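Local coordinates for DUF574 domain-containing protein (Thermobifida fusca, PDB 2QE6) that binds S-adenosylmethionine and is probably a methyltransferase that uses it as methyl donor, although its substrate is not known, at residues 14-19 with 23-28; 55-60 with 262-267. The protein carries 1 engineered substitution. One frame throughout, in Å; residues are numbered along the deposited sequence.

Of the two contacts in this Rossmann-like methyltransferase fold, only contact 1 holds residues of the S-adenosylmethionine pocket; contact 2 lies one layer further out, and their centres are about 22 Å apart. Contact 1 ties the N-terminal loop to helix 23-30, which lays Ile23, Ala24 and Tyr27 against the cofactor. Contact 2 joins the start of helix 54-75 to the chain that leads into strand 265-271; its Ser57 side chain is about 10 Å from the cofactor. The two meet where the helices pack on each other: Tyr27 OH lies 3.6 Å from Ala58 O, a packing contact. Helix 54-75 also supplies Asn61 and Arg62, both binding residues for the cofactor, directly after the segment used in contact 2.

Contact 1: 14-19 with 23-28; sequences PGLDFS and IARVYD. Engineered in segment 23-28: Val26 (natural residue Ala). With SAM (S-adenosylmethionine), chain F.
The guanidinium of Arg25 reaches back to the backbone carbonyl of Leu16, and this polar link carries the contact. Arg25 NH1 donates to Leu16 O at 3.1 Å with an N-H...O angle of 148°, coming from above the carbonyl plane and not along a lone pair. One water bridges the same groups, donating to Leu16 O at 2.6 Å and accepting from Arg25 NH2, so two donors grip the carbonyl oxygen. Arginine suits the place because its chain, extended from CG to NE, spans the gap between helix and loop and still offers several N-H groups: NH2 also forms a salt bridge with Asp113, which probably fixes the rotation of the guanidinium.

In this probable methyltransferase, of Rossmann-like fold, the same helix forms one wall of the cofactor pocket. Ile23 CG2 packs 3.5 Å from C5' of the cofactor, and the small methyl of Ala24 lets the ribose come close. Tyr27 has CG anti to its backbone nitrogen (chi1 -175°), which lays one ring face under the sulfonium: SD stands 3.6 Å above the ring plane, offset toward the rim. Tyr27 OH makes a weak hydrogen bond, 2.8 Å long, to carboxylate atom O of the cofactor and is also bonded to Asn61.

Van der Waals contact between the segments is slight. The Leu16 CB methylene lies 3.9 Å from Arg25 NH2, at the guanidinium, while the apolar packing of the leucine side chain is on Pro114 and Met115 of helix 114-124. In the loop, Asp17 OD1 accepts from Ser19 N, an Asx turn that closes over residues 17-19, ahead of helix 23-30.

Contact 2: 55-60 with 262-267; sequences KESAIE and EQLGMA
Ser57 OG is held by two polar partners beyond the contact, the backbone carbonyl of Leu54 one helical turn back and a bound methylpentanediol, probably from the crystallisation liquor, while its CB meets Leu264. The hydroxyl sits between the backbone nitrogen and the carbonyl carbon (chi1 83°), an arrangement that goes with its bond to Leu54. Serine fits here because it is small enough for a leucine to close over it: Leu264 CD1 comes within 3.6 Å of Ser57 CB and nearly as close to the hydroxyl oxygen. One methyl of the leucine, CD1, with CB behind it, thus lies against the serine, giving the helix an apolar neighbour.

The contact brings the early turns of helix 54-75 against the chain entering strand 265-271, the strand that runs antiparallel to its neighbours 191-197 and 235-243 in the seven-stranded sheet of the methyltransferase fold. Just before the strand, Leu264 is already backbone-bonded to Val198, which follows strand 191-197.

A second meeting is electrostatic. Glu60, bent at chi2 (-56°), and the more extended Glu262 bring two carboxylates together, their planes 56° apart and Glu60 OE2 4.1 Å from Glu262 OE2. Like charges so close would be expected to repel, and the cost is probably eased by other partners: Glu262 OE1 accepts from Ser259 N, and Glu60 OE2 has a long, weak ion pair with Lys63.

Contact 1: 14-19 with 23-28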
loop_
_atom_site.group_PDB
_atom_site.type_symbol
_atom_site.label_atom_id
_atom_site.label_comp_id
_atom_site.label_asym_id
_atom_site.label_seq_id
_atom_site.Cartn_x
_atom_site.Cartn_y
_atom_site.Cartn_z
ATOM N N PRO A 14 -18.915 4.127 -16.488
ATOM C CA PRO A 14 -20.214 3.732 -15.923
ATOM C C PRO A 14 -20.393 2.207 -15.825
ATOM O O PRO A 14 -21.053 1.736 -14.904
ATOM C CB PRO A 14 -21.226 4.333 -16.899
ATOM C CG PRO A 14 -20.487 5.355 -17.666
ATOM C CD PRO A 14 -19.064 4.944 -17.706
ATOM N N GLY A 15 -19.793 1.448 -16.748
ATOM C CA GLY A 15 -19.833 -0.020 -16.691
ATOM C C GLY A 15 -19.200 -0.647 -15.443
ATOM O O GLY A 15 -19.368 -1.834 -15.206
ATOM N N LEU A 16 -18.439 0.130 -14.667
ATOM C CA LEU A 16 -17.786 -0.370 -13.431
ATOM C C LEU A 16 -18.567 0.010 -12.165
ATOM O O LEU A 16 -18.212 -0.424 -11.067
ATOM C CB LEU A 16 -16.344 0.152 -13.333
ATOM C CG LEU A 16 -15.304 -0.297 -14.382
ATOM C CD1 LEU A 16 -13.937 0.384 -14.161
ATOM C CD2 LEU A 16 -15.136 -1.803 -14.369
ATOM N N ASP A 17 -19.635 0.796 -12.323
ATOM C CA ASP A 17 -20.502 1.232 -11.209
ATOM C C ASP A 17 -21.612 0.200 -10.958
ATOM O O ASP A 17 -22.611 0.166 -11.709
ATOM C CB ASP A 17 -21.139 2.600 -11.543
ATOM C CG ASP A 17 -21.942 3.204 -10.382
ATOM O OD1 ASP A 17 -22.037 2.579 -9.288
ATOM O OD2 ASP A 17 -22.490 4.327 -10.565
ATOM N N PHE A 18 -21.454 -0.619 -9.916
ATOM C CA PHE A 18 -22.536 -1.525 -9.473
ATOM C C PHE A 18 -23.231 -1.026 -8.209
ATOM O O PHE A 18 -23.816 -1.814 -7.458
ATOM C CB PHE A 18 -21.982 -2.938 -9.268
ATOM C CG PHE A 18 -21.339 -3.492 -10.495
ATOM C CD1 PHE A 18 -20.003 -3.234 -10.768
ATOM C CD2 PHE A 18 -22.082 -4.223 -11.409
ATOM C CE1 PHE A 18 -19.407 -3.717 -11.926
ATOM C CE2 PHE A 18 -21.496 -4.711 -12.569
ATOM C CZ PHE A 18 -20.148 -4.452 -12.826
ATOM N N SER A 19 -23.141 0.288 -7.974
ATOM C CA SER A 19 -23.667 0.910 -6.768
ATOM C C SER A 19 -23.147 0.189 -5.531
ATOM O O SER A 19 -23.886 -0.020 -4.573
ATOM C CB SER A 19 -25.206 0.883 -6.797
ATOM O OG SER A 19 -25.708 1.315 -8.055
ATOM N N ILE A 23 -12.602 -0.750 -2.220
ATOM C CA ILE A 23 -11.488 -0.247 -1.397
ATOM C C ILE A 23 -10.712 0.830 -2.103
ATOM O O ILE A 23 -10.496 1.910 -1.546
ATOM C CB ILE A 23 -10.523 -1.376 -0.919
ATOM C CG1 ILE A 23 -11.271 -2.379 0.008
ATOM C CG2 ILE A 23 -9.370 -0.732 -0.143
ATOM C CD1 ILE A 23 -10.592 -3.835 0.186
ATOM N N ALA A 24 -10.326 0.572 -3.339
ATOM C CA ALA A 24 -9.537 1.559 -4.078
ATOM C C ALA A 24 -10.254 2.891 -4.213
ATOM O O ALA A 24 -9.646 3.940 -4.021
ATOM C CB ALA A 24 -9.145 1.022 -5.477
ATOM N N ARG A 25 -11.541 2.841 -4.567
ATOM C CA ARG A 25 -12.338 4.033 -4.808
ATOM C C ARG A 25 -12.656 4.826 -3.578
ATOM O O ARG A 25 -12.646 6.056 -3.603
ATOM C CB ARG A 25 -13.619 3.675 -5.549
ATOM C CG ARG A 25 -13.343 3.123 -6.921
ATOM C CD ARG A 25 -14.565 2.398 -7.474
ATOM N NE ARG A 25 -14.188 1.340 -8.414
ATOM C CZ ARG A 25 -15.054 0.540 -9.021
ATOM N NH1 ARG A 25 -16.359 0.648 -8.779
ATOM N NH2 ARG A 25 -14.608 -0.376 -9.876
ATOM N N VAL A 26 -12.937 4.152 -2.465
ATOM C CA VAL A 26 -13.114 4.846 -1.234
ATOM C C VAL A 26 -11.851 5.590 -0.727
ATOM O O VAL A 26 -11.896 6.771 -0.307
ATOM C CB VAL A 26 -13.633 3.886 -0.182
ATOM C CG1 VAL A 26 -13.713 4.619 1.140
ATOM C CG2 VAL A 26 -15.061 3.350 -0.607
ATOM N N TYR A 27 -10.709 4.938 -0.832
ATOM C CA TYR A 27 -9.421 5.540 -0.471
ATOM C C TYR A 27 -9.162 6.704 -1.406
ATOM O O TYR A 27 -8.761 7.762 -0.977
ATOM C CB TYR A 27 -8.349 4.482 -0.585
ATOM C CG TYR A 27 -6.994 4.881 -0.158
ATOM C CD1 TYR A 27 -6.651 4.937 1.170
ATOM C CD2 TYR A 27 -6.020 5.157 -1.092
ATOM C CE1 TYR A 27 -5.335 5.305 1.578
ATOM C CE2 TYR A 27 -4.714 5.517 -0.705
ATOM C CZ TYR A 27 -4.386 5.584 0.641
ATOM O OH TYR A 27 -3.107 5.921 1.045
ATOM N N ASP A 28 -9.469 6.540 -2.681
ATOM C CA ASP A 28 -9.343 7.640 -3.640
ATOM C C ASP A 28 -10.214 8.859 -3.213
ATOM O O ASP A 28 -9.785 10.001 -3.233
ATOM C CB ASP A 28 -9.807 7.168 -4.995
ATOM C CG ASP A 28 -9.524 8.179 -6.053
ATOM O OD1 ASP A 28 -8.318 8.403 -6.253
ATOM O OD2 ASP A 28 -10.486 8.763 -6.608
HETATM N N SAM F . -1.275 0.938 -1.601
HETATM C CA SAM F . -2.024 2.246 -1.757
HETATM C C SAM F . -1.603 3.197 -0.659
HETATM O O SAM F . -1.666 4.409 -0.833
HETATM O OXT SAM F . -1.220 2.757 0.433
HETATM C CB SAM F . -3.562 2.163 -1.700
HETATM C CG SAM F . -4.162 1.694 -0.365
HETATM S SD SAM F . -5.962 1.399 -0.363
HETATM C CE SAM F . -6.237 1.856 -2.092
HETATM C "C5'" SAM F . -5.865 -0.389 -0.581
HETATM C "C4'" SAM F . -5.718 -1.011 -1.977
HETATM O "O4'" SAM F . -5.436 -2.408 -1.846
HETATM C "C3'" SAM F . -6.986 -0.924 -2.841
HETATM O "O3'" SAM F . -6.704 -0.372 -4.114
HETATM C "C2'" SAM F . -7.531 -2.340 -2.950
HETATM O "O2'" SAM F . -8.315 -2.596 -4.122
HETATM C "C1'" SAM F . -6.229 -3.121 -2.807
HETATM N N9 SAM F . -6.501 -4.482 -2.342
HETATM C C8 SAM F . -7.067 -4.908 -1.141
HETATM N N7 SAM F . -7.113 -6.266 -1.145
HETATM C C5 SAM F . -6.568 -6.698 -2.326
HETATM C C6 SAM F . -6.346 -7.987 -2.834
HETATM N N6 SAM F . -6.736 -9.071 -2.108
HETATM N N1 SAM F . -5.752 -8.088 -4.080
HETATM C C2 SAM F . -5.370 -6.955 -4.827
HETATM N N3 SAM F . -5.600 -5.677 -4.325
HETATM C C4 SAM F . -6.180 -5.578 -3.085
HETATM O O HOH W 1 -16.821 -2.532 -10.265
#

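Contact 2: 55-60 with 262-267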
loop_
_atom_site.group_PDB
_atom_site.type_symbol
_atom_site.label_atom_id
_atom_site.label_comp_id
_atom_site.label_asym_id
_atom_site.label_seq_id
_atom_site.Cartn_x
_atom_site.Cartn_y
_atom_site.Cartn_z
ATOM N N LYS A 55 -9.275 10.983 6.914
ATOM C CA LYS A 55 -8.648 11.528 5.715
ATOM C C LYS A 55 -7.177 11.863 5.972
ATOM O O LYS A 55 -6.323 11.608 5.125
ATOM C CB LYS A 55 -9.338 12.786 5.211
ATOM C CG LYS A 55 -10.702 12.626 4.558
ATOM C CD LYS A 55 -11.079 13.963 3.776
ATOM C CE LYS A 55 -12.542 14.000 3.246
ATOM N NZ LYS A 55 -12.893 12.934 2.222
ATOM N N GLU A 56 -6.869 12.435 7.132
ATOM C CA GLU A 56 -5.464 12.759 7.440
ATOM C C GLU A 56 -4.589 11.502 7.514
ATOM O O GLU A 56 -3.460 11.525 7.059
ATOM C CB GLU A 56 -5.350 13.637 8.698
ATOM C CG GLU A 56 -5.792 15.103 8.434
ATOM N N SER A 57 -5.134 10.410 8.038
ATOM C CA SER A 57 -4.464 9.132 8.059
ATOM C C SER A 57 -4.087 8.633 6.646
ATOM O O SER A 57 -3.015 8.075 6.452
ATOM C CB SER A 57 -5.294 8.069 8.824
ATOM O OG SER A 57 -6.304 7.441 8.040
ATOM N N ALA A 58 -4.968 8.825 5.677
ATOM C CA ALA A 58 -4.705 8.464 4.299
ATOM C C ALA A 58 -3.633 9.347 3.753
ATOM O O ALA A 58 -2.747 8.863 3.062
ATOM C CB ALA A 58 -5.975 8.584 3.416
ATOM N N ILE A 59 -3.719 10.651 4.014
ATOM C CA ILE A 59 -2.654 11.573 3.587
ATOM C C ILE A 59 -1.279 11.129 4.138
ATOM O O ILE A 59 -0.284 11.045 3.402
ATOM C CB ILE A 59 -2.984 13.028 3.953
ATOM C CG1 ILE A 59 -4.222 13.502 3.153
ATOM C CG2 ILE A 59 -1.802 13.976 3.601
ATOM C CD1 ILE A 59 -4.898 14.767 3.745
ATOM N N GLU A 60 -1.221 10.837 5.431
ATOM C CA GLU A 60 0.029 10.426 6.034
ATOM C C GLU A 60 0.539 9.119 5.428
ATOM O O GLU A 60 1.737 8.919 5.345
ATOM C CB GLU A 60 -0.107 10.259 7.544
ATOM C CG GLU A 60 -0.257 11.584 8.286
ATOM C CD GLU A 60 0.862 12.583 8.039
ATOM O OE1 GLU A 60 2.026 12.186 7.758
ATOM O OE2 GLU A 60 0.564 13.793 8.159
ATOM N N GLU A 262 -3.086 10.740 13.013
ATOM C CA GLU A 262 -1.697 10.282 12.974
ATOM C C GLU A 262 -1.473 8.993 13.795
ATOM O O GLU A 262 -0.362 8.456 13.816
ATOM C CB GLU A 262 -0.767 11.411 13.429
ATOM C CG GLU A 262 -0.723 12.564 12.430
ATOM C CD GLU A 262 0.010 13.788 12.976
ATOM O OE1 GLU A 262 -0.262 14.200 14.123
ATOM O OE2 GLU A 262 0.861 14.338 12.257
ATOM N N GLN A 263 -2.510 8.489 14.457
ATOM C CA GLN A 263 -2.378 7.246 15.251
ATOM C C GLN A 263 -3.217 6.059 14.766
ATOM O O GLN A 263 -3.419 5.071 15.504
ATOM C CB GLN A 263 -2.713 7.535 16.700
ATOM C CG GLN A 263 -1.691 8.465 17.343
ATOM C CD GLN A 263 -2.179 8.945 18.641
ATOM O OE1 GLN A 263 -1.785 8.437 19.655
ATOM N NE2 GLN A 263 -3.096 9.893 18.621
ATOM N N LEU A 264 -3.669 6.143 13.517
ATOM C CA LEU A 264 -4.482 5.103 12.908
ATOM C C LEU A 264 -3.643 4.016 12.211
ATOM O O LEU A 264 -4.072 2.885 12.137
ATOM C CB LEU A 264 -5.516 5.716 11.911
ATOM C CG LEU A 264 -6.761 6.358 12.550
ATOM C CD1 LEU A 264 -7.607 7.059 11.450
ATOM C CD2 LEU A 264 -7.565 5.389 13.366
ATOM N N GLY A 265 -2.463 4.362 11.695
ATOM C CA GLY A 265 -1.621 3.398 11.014
ATOM C C GLY A 265 -0.152 3.430 11.360
ATOM O O GLY A 265 0.363 4.457 11.857
HETATM N N MSE A 266 0.518 2.296 11.095
HETATM C CA MSE A 266 1.981 2.186 11.255
HETATM C C MSE A 266 2.635 1.775 9.968
HETATM O O MSE A 266 2.002 1.205 9.127
HETATM C CB MSE A 266 2.363 1.203 12.355
HETATM C CG MSE A 266 2.022 1.719 13.728
HETATM SE SE MSE A 266 3.007 0.971 15.148
HETATM C CE MSE A 266 2.385 2.049 16.591
ATOM N N ALA A 267 3.921 2.085 9.845
ATOM C CA ALA A 267 4.736 1.759 8.691
ATOM C C ALA A 267 5.993 1.015 9.183
ATOM O O ALA A 267 6.480 1.273 10.289
ATOM C CB ALA A 267 5.172 3.043 7.960
#